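Cyclic UMP-AMP synthase (Rhodothermus marinus SG0.5JP17-172, PDB 6E0K) synthesises the cyclic dinucleotide 3',3'-cUAMP from UTP and ATP, a second messenger of the CBASS antiphage defence system. Local coordinates at residues S69-N74 against R137-N142; Y220-S225 against C236-W241. One frame throughout, in Å; residues are numbered along the deposited sequence.

Interaction 1 of 2, residues S69-N74 against R137-N142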
loop_
_atom_site.group_PDB
_atom_site.type_symbol
_atom_site.label_atom_id
_atom_site.label_comp_id
_atom_site.label_asym_id
_atom_site.label_seq_id
_atom_site.Cartn_x
_atom_site.Cartn_y
_atom_site.Cartn_z
ATOM N N SER A 69 -9.997 -20.535 1.665
ATOM C CA SER A 69 -10.321 -21.918 1.990
ATOM C C SER A 69 -9.080 -22.787 2.054
ATOM O O SER A 69 -9.121 -23.887 2.614
ATOM C CB SER A 69 -11.300 -22.468 0.958
ATOM O OG SER A 69 -10.715 -22.421 -0.334
ATOM N N VAL A 70 -7.982 -22.324 1.478
ATOM C CA VAL A 70 -6.698 -22.997 1.547
ATOM C C VAL A 70 -5.661 -21.911 1.778
ATOM O O VAL A 70 -5.943 -20.718 1.636
ATOM C CB VAL A 70 -6.390 -23.793 0.269
ATOM C CG1 VAL A 70 -7.477 -24.847 0.023
ATOM C CG2 VAL A 70 -6.292 -22.867 -0.913
ATOM N N PHE A 71 -4.455 -22.330 2.152
ATOM C CA PHE A 71 -3.406 -21.363 2.436
ATOM C C PHE A 71 -2.048 -21.900 2.021
ATOM O O PHE A 71 -1.736 -23.074 2.228
ATOM C CB PHE A 71 -3.368 -20.961 3.916
ATOM C CG PHE A 71 -3.320 -22.115 4.856
ATOM C CD1 PHE A 71 -2.109 -22.622 5.307
ATOM C CD2 PHE A 71 -4.501 -22.706 5.291
ATOM C CE1 PHE A 71 -2.076 -23.703 6.169
ATOM C CE2 PHE A 71 -4.469 -23.788 6.154
ATOM C CZ PHE A 71 -3.257 -24.285 6.595
ATOM N N MET A 72 -1.240 -21.019 1.450
ATOM C CA MET A 72 0.174 -21.287 1.285
ATOM C C MET A 72 0.887 -20.885 2.572
ATOM O O MET A 72 0.315 -20.222 3.440
ATOM C CB MET A 72 0.668 -20.571 0.028
ATOM C CG MET A 72 -0.230 -20.989 -1.171
ATOM S SD MET A 72 0.299 -20.404 -2.783
ATOM C CE MET A 72 2.041 -20.814 -2.731
ATOM N N ASN A 73 2.124 -21.329 2.733
ATOM C CA ASN A 73 2.746 -21.207 4.047
ATOM C C ASN A 73 4.226 -21.527 3.940
ATOM O O ASN A 73 4.723 -21.927 2.885
ATOM C CB ASN A 73 2.073 -22.144 5.043
ATOM C CG ASN A 73 2.113 -23.574 4.573
ATOM O OD1 ASN A 73 3.153 -24.209 4.649
ATOM N ND2 ASN A 73 0.996 -24.071 4.041
ATOM N N ASN A 74 4.923 -21.360 5.063
ATOM C CA ASN A 74 6.342 -21.665 5.181
ATOM C C ASN A 74 6.608 -22.910 6.016
ATOM O O ASN A 74 7.724 -23.082 6.515
ATOM C CB ASN A 74 7.089 -20.474 5.785
ATOM C CG ASN A 74 6.641 -20.168 7.202
ATOM O OD1 ASN A 74 5.533 -20.521 7.611
ATOM N ND2 ASN A 74 7.514 -19.526 7.968
ATOM N N ARG A 137 0.222 -18.070 5.338
ATOM C CA ARG A 137 0.457 -18.138 6.775
ATOM C C ARG A 137 1.951 -18.257 7.026
ATOM O O ARG A 137 2.578 -19.243 6.619
ATOM C CB ARG A 137 -0.273 -19.333 7.393
ATOM C CG ARG A 137 -1.791 -19.240 7.289
ATOM C CD ARG A 137 -2.435 -20.366 8.091
ATOM N NE ARG A 137 -3.885 -20.404 7.914
ATOM C CZ ARG A 137 -4.681 -21.275 8.523
ATOM N NH1 ARG A 137 -4.176 -22.182 9.351
ATOM N NH2 ARG A 137 -5.993 -21.239 8.297
ATOM N N LYS A 138 2.509 -17.275 7.730
ATOM C CA LYS A 138 3.899 -17.311 8.147
ATOM C C LYS A 138 3.935 -17.838 9.574
ATOM O O LYS A 138 3.523 -17.146 10.512
ATOM C CB LYS A 138 4.535 -15.927 8.044
ATOM C CG LYS A 138 5.994 -15.927 8.474
ATOM C CD LYS A 138 6.677 -14.610 8.126
ATOM C CE LYS A 138 5.978 -13.423 8.767
ATOM N NZ LYS A 138 6.759 -12.165 8.521
ATOM N N TYR A 139 4.405 -19.083 9.730
ATOM C CA TYR A 139 4.472 -19.764 11.007
ATOM C C TYR A 139 5.863 -19.648 11.604
ATOM O O TYR A 139 6.858 -19.571 10.874
ATOM C CB TYR A 139 4.142 -21.250 10.853
ATOM C CG TYR A 139 2.672 -21.586 10.719
ATOM C CD1 TYR A 139 2.052 -21.611 9.472
ATOM C CD2 TYR A 139 1.925 -21.946 11.835
ATOM C CE1 TYR A 139 0.711 -21.956 9.351
ATOM C CE2 TYR A 139 0.579 -22.273 11.722
ATOM C CZ TYR A 139 -0.010 -22.293 10.475
ATOM O OH TYR A 139 -1.340 -22.636 10.367
ATOM N N PRO A 140 5.941 -19.691 12.928
ATOM C CA PRO A 140 7.234 -19.699 13.608
ATOM C C PRO A 140 7.897 -21.063 13.527
ATOM O O PRO A 140 7.239 -22.073 13.231
ATOM C CB PRO A 140 6.858 -19.357 15.056
ATOM C CG PRO A 140 5.489 -19.889 15.203
ATOM C CD PRO A 140 4.823 -19.633 13.882
ATOM N N PRO A 141 9.195 -21.129 13.807
ATOM C CA PRO A 141 9.915 -22.411 13.772
ATOM C C PRO A 141 9.466 -23.384 14.854
ATOM O O PRO A 141 8.876 -23.010 15.871
ATOM C CB PRO A 141 11.376 -22.003 13.999
ATOM C CG PRO A 141 11.444 -20.577 13.534
ATOM C CD PRO A 141 10.099 -19.964 13.802
ATOM N N ASN A 142 9.804 -24.659 14.627
ATOM C CA ASN A 142 9.611 -25.740 15.591
ATOM C C ASN A 142 8.134 -26.027 15.844
ATOM O O ASN A 142 7.284 -25.701 15.013
ATOM C CB ASN A 142 10.336 -25.413 16.897
ATOM C CG ASN A 142 11.828 -25.250 16.695
ATOM O OD1 ASN A 142 12.498 -26.161 16.208
ATOM N ND2 ASN A 142 12.354 -24.080 17.044
#
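At the margin of the mixed sheet of the nucleotidyltransferase domain, the short strand 71-73 runs parallel to the last residues of strand 127-138, with Asn73 bridged to Arg137. The backbone link is the bond from Arg137 N to Met72 O, 2.9 Å long, and Met72 also pairs through its backbone with Gln135. Asn73 CA adds a bent CA-H...O contact with Arg137 O, 3.2 Å away.

The main side-chain feature is a cation-pi stack. Phe71 holds CG in the crowded position between its backbone N and carbonyl carbon (chi1 52°), and Arg137, with CG anti to its own carbonyl carbon, stays extended from CG to NE and reaches across one face of that ring. The guanidinium and ring planes are nearly parallel, 5° apart, and Arg137 CZ sits 3.7 Å from the centroid of the Phe71 ring. CD of the arginine also lies over the same face, adding a CH-pi contact. Arg137 NH1 donates in the guanidinium plane to Tyr139 OH at 3.0 Å, and NE is hydrogen-bonded to Gln135 OE1; together they fix the rotation of the group. The Phe71 ring also meets Phe85 edge-to-face.

Beyond the strands, Asn74 takes over from the backbone pairing. Its CG too is in the crowded position, and its carboxamide lies alongside the main chain of Tyr139, gripping it twice. Asn74 ND2 donates to Tyr139 O over 3.0 Å, close to the amide plane and on a carbonyl lone pair. The return bond is nearly straight, at 171°: Tyr139 N meets an in-plane lone pair of Asn74 OD1 at 2.8 Å.

Interaction 2 of 2, residues Y220-S225 against C236-W241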
loop_
_atom_site.group_PDB
_atom_site.type_symbol
_atom_site.label_atom_id
_atom_site.label_comp_id
_atom_site.label_asym_id
_atom_site.label_seq_id
_atom_site.Cartn_x
_atom_site.Cartn_y
_atom_site.Cartn_z
ATOM N N TYR A 220 5.425 6.049 8.798
ATOM C CA TYR A 220 4.994 5.150 9.861
ATOM C C TYR A 220 6.050 5.024 10.950
ATOM O O TYR A 220 5.718 4.823 12.127
ATOM C CB TYR A 220 4.664 3.775 9.279
ATOM C CG TYR A 220 4.170 2.823 10.333
ATOM C CD1 TYR A 220 2.864 2.893 10.792
ATOM C CD2 TYR A 220 5.015 1.872 10.878
ATOM C CE1 TYR A 220 2.407 2.036 11.764
ATOM C CE2 TYR A 220 4.562 1.009 11.858
ATOM C CZ TYR A 220 3.266 1.097 12.289
ATOM O OH TYR A 220 2.809 0.239 13.266
ATOM N N ASN A 221 7.321 5.160 10.583
ATOM C CA ASN A 221 8.409 5.000 11.538
ATOM C C ASN A 221 8.650 6.222 12.413
ATOM O O ASN A 221 9.450 6.136 13.360
ATOM C CB ASN A 221 9.685 4.645 10.783
ATOM C CG ASN A 221 9.720 3.196 10.386
ATOM O OD1 ASN A 221 10.178 2.366 11.160
ATOM N ND2 ASN A 221 9.201 2.870 9.201
ATOM N N VAL A 222 7.969 7.326 12.142
ATOM C CA VAL A 222 8.183 8.569 12.884
ATOM C C VAL A 222 7.403 8.502 14.193
ATOM O O VAL A 222 6.237 8.078 14.182
ATOM C CB VAL A 222 7.731 9.757 12.042
ATOM C CG1 VAL A 222 7.893 11.068 12.810
ATOM C CG2 VAL A 222 8.500 9.812 10.728
ATOM N N PRO A 223 7.989 8.909 15.326
ATOM C CA PRO A 223 7.261 8.850 16.603
ATOM C C PRO A 223 5.944 9.608 16.544
ATOM O O PRO A 223 5.824 10.630 15.867
ATOM C CB PRO A 223 8.231 9.501 17.597
ATOM C CG PRO A 223 9.590 9.276 16.999
ATOM C CD PRO A 223 9.374 9.395 15.506
ATOM N N ASP A 224 4.943 9.085 17.271
ATOM C CA ASP A 224 3.610 9.688 17.251
ATOM C C ASP A 224 3.635 11.145 17.700
ATOM O O ASP A 224 2.798 11.944 17.255
ATOM C CB ASP A 224 2.649 8.883 18.139
ATOM C CG ASP A 224 2.329 7.520 17.572
ATOM O OD1 ASP A 224 2.631 7.279 16.380
ATOM O OD2 ASP A 224 1.771 6.680 18.316
ATOM N N SER A 225 4.585 11.507 18.574
ATOM C CA SER A 225 4.684 12.865 19.107
ATOM C C SER A 225 4.930 13.913 18.030
ATOM O O SER A 225 4.693 15.101 18.275
ATOM C CB SER A 225 5.803 12.931 20.142
ATOM O OG SER A 225 7.003 12.368 19.615
ATOM N N CYS A 236 7.550 20.267 9.994
ATOM C CA CYS A 236 8.931 20.466 10.428
ATOM C C CYS A 236 9.361 19.407 11.431
ATOM O O CYS A 236 10.498 18.920 11.371
ATOM C CB CYS A 236 9.094 21.864 11.016
ATOM S SG CYS A 236 8.985 23.118 9.742
ATOM N N SER A 237 8.475 19.040 12.360
ATOM C CA SER A 237 8.856 18.047 13.362
ATOM C C SER A 237 9.117 16.695 12.717
ATOM O O SER A 237 10.060 15.991 13.099
ATOM C CB SER A 237 7.776 17.919 14.441
ATOM O OG SER A 237 7.687 19.116 15.206
ATOM N N VAL A 238 8.303 16.325 11.724
ATOM C CA VAL A 238 8.496 15.050 11.041
ATOM C C VAL A 238 9.801 15.062 10.254
ATOM O O VAL A 238 10.621 14.139 10.365
ATOM C CB VAL A 238 7.289 14.740 10.128
ATOM C CG1 VAL A 238 7.626 13.626 9.160
ATOM C CG2 VAL A 238 6.053 14.385 10.976
ATOM N N ILE A 239 10.009 16.104 9.438
ATOM C CA ILE A 239 11.174 16.124 8.558
ATOM C C ILE A 239 12.454 16.243 9.373
ATOM O O ILE A 239 13.458 15.593 9.069
ATOM C CB ILE A 239 11.065 17.256 7.517
ATOM C CG1 ILE A 239 9.920 16.979 6.530
ATOM C CG2 ILE A 239 12.418 17.457 6.795
ATOM C CD1 ILE A 239 10.103 15.704 5.677
ATOM N N ASN A 240 12.434 17.051 10.431
ATOM C CA ASN A 240 13.637 17.187 11.246
ATOM C C ASN A 240 13.977 15.901 11.988
ATOM O O ASN A 240 15.162 15.586 12.151
ATOM C CB ASN A 240 13.488 18.352 12.212
ATOM C CG ASN A 240 13.734 19.681 11.528
ATOM O OD1 ASN A 240 14.589 19.777 10.643
ATOM N ND2 ASN A 240 12.989 20.702 11.916
ATOM N N TRP A 241 12.974 15.146 12.439
ATOM C CA TRP A 241 13.279 13.867 13.073
ATOM C C TRP A 241 13.864 12.881 12.066
ATOM O O TRP A 241 14.839 12.183 12.369
ATOM C CB TRP A 241 12.031 13.283 13.739
ATOM C CG TRP A 241 12.330 12.013 14.480
ATOM C CD1 TRP A 241 12.741 11.903 15.779
ATOM C CD2 TRP A 241 12.269 10.675 13.967
ATOM N NE1 TRP A 241 12.934 10.582 16.108
ATOM C CE2 TRP A 241 12.664 9.811 15.010
ATOM C CE3 TRP A 241 11.923 10.122 12.727
ATOM C CZ2 TRP A 241 12.707 8.426 14.855
ATOM C CZ3 TRP A 241 11.976 8.746 12.569
ATOM C CH2 TRP A 241 12.365 7.912 13.628
#
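A turn following helix 212-220 folds back onto helix 231-244 in a helix-loop-helix arrangement, and the indole of Trp241 receives most of the contact. With CG anti to the backbone N (chi1 -176°), Trp241 reaches out from the helix to meet the loop. Pro223 comes tip to tip with it, its CD standing over the six-membered ring on one face of the indole, 3.4 Å from the centroid of that ring in a close CH-pi contact. Pro223 CG extends the overlap toward the pyrrole side, near NE1.

Val222 packs more loosely. Its buried side chain slides past the tryptophan, CG2 coming to 4.0 Å from Trp241 CE3, while CG1 turns to Val238 CG2 at 4.2 Å. Val238 in turn rests on Phe193 of helix 186-202, so this side leads into the interior. The solvent side lies at Pro223, which is partly exposed, and at the exposed Ser225. No hydrogen bond joins the two segments; Val222 O instead accepts one from Lys178 NZ, with which Asp224 forms a salt bridge. At the far rim of the six-membered ring, Asn221 O approaches Trp241 CH2 to 3.4 Å.

Interaction 1 and interaction 2 share no secondary-structure element: the first joins two strands of the nucleotidyltransferase sheet, the second a loop and a helix in the later, helical part of the chain. Their centres lie 35 Å apart and their nearest atoms about 14 Å apart. The sheet-margin contact is at the surface, and it relies on directed bonds and a charged stack. The 220-225 with 236-241 contact is partly buried and has no polar bond across it, depending instead on the fit of apolar side chains. In both, one face of an aromatic ring is used, by a cationic group in interaction 1 and by an aliphatic ring in interaction 2.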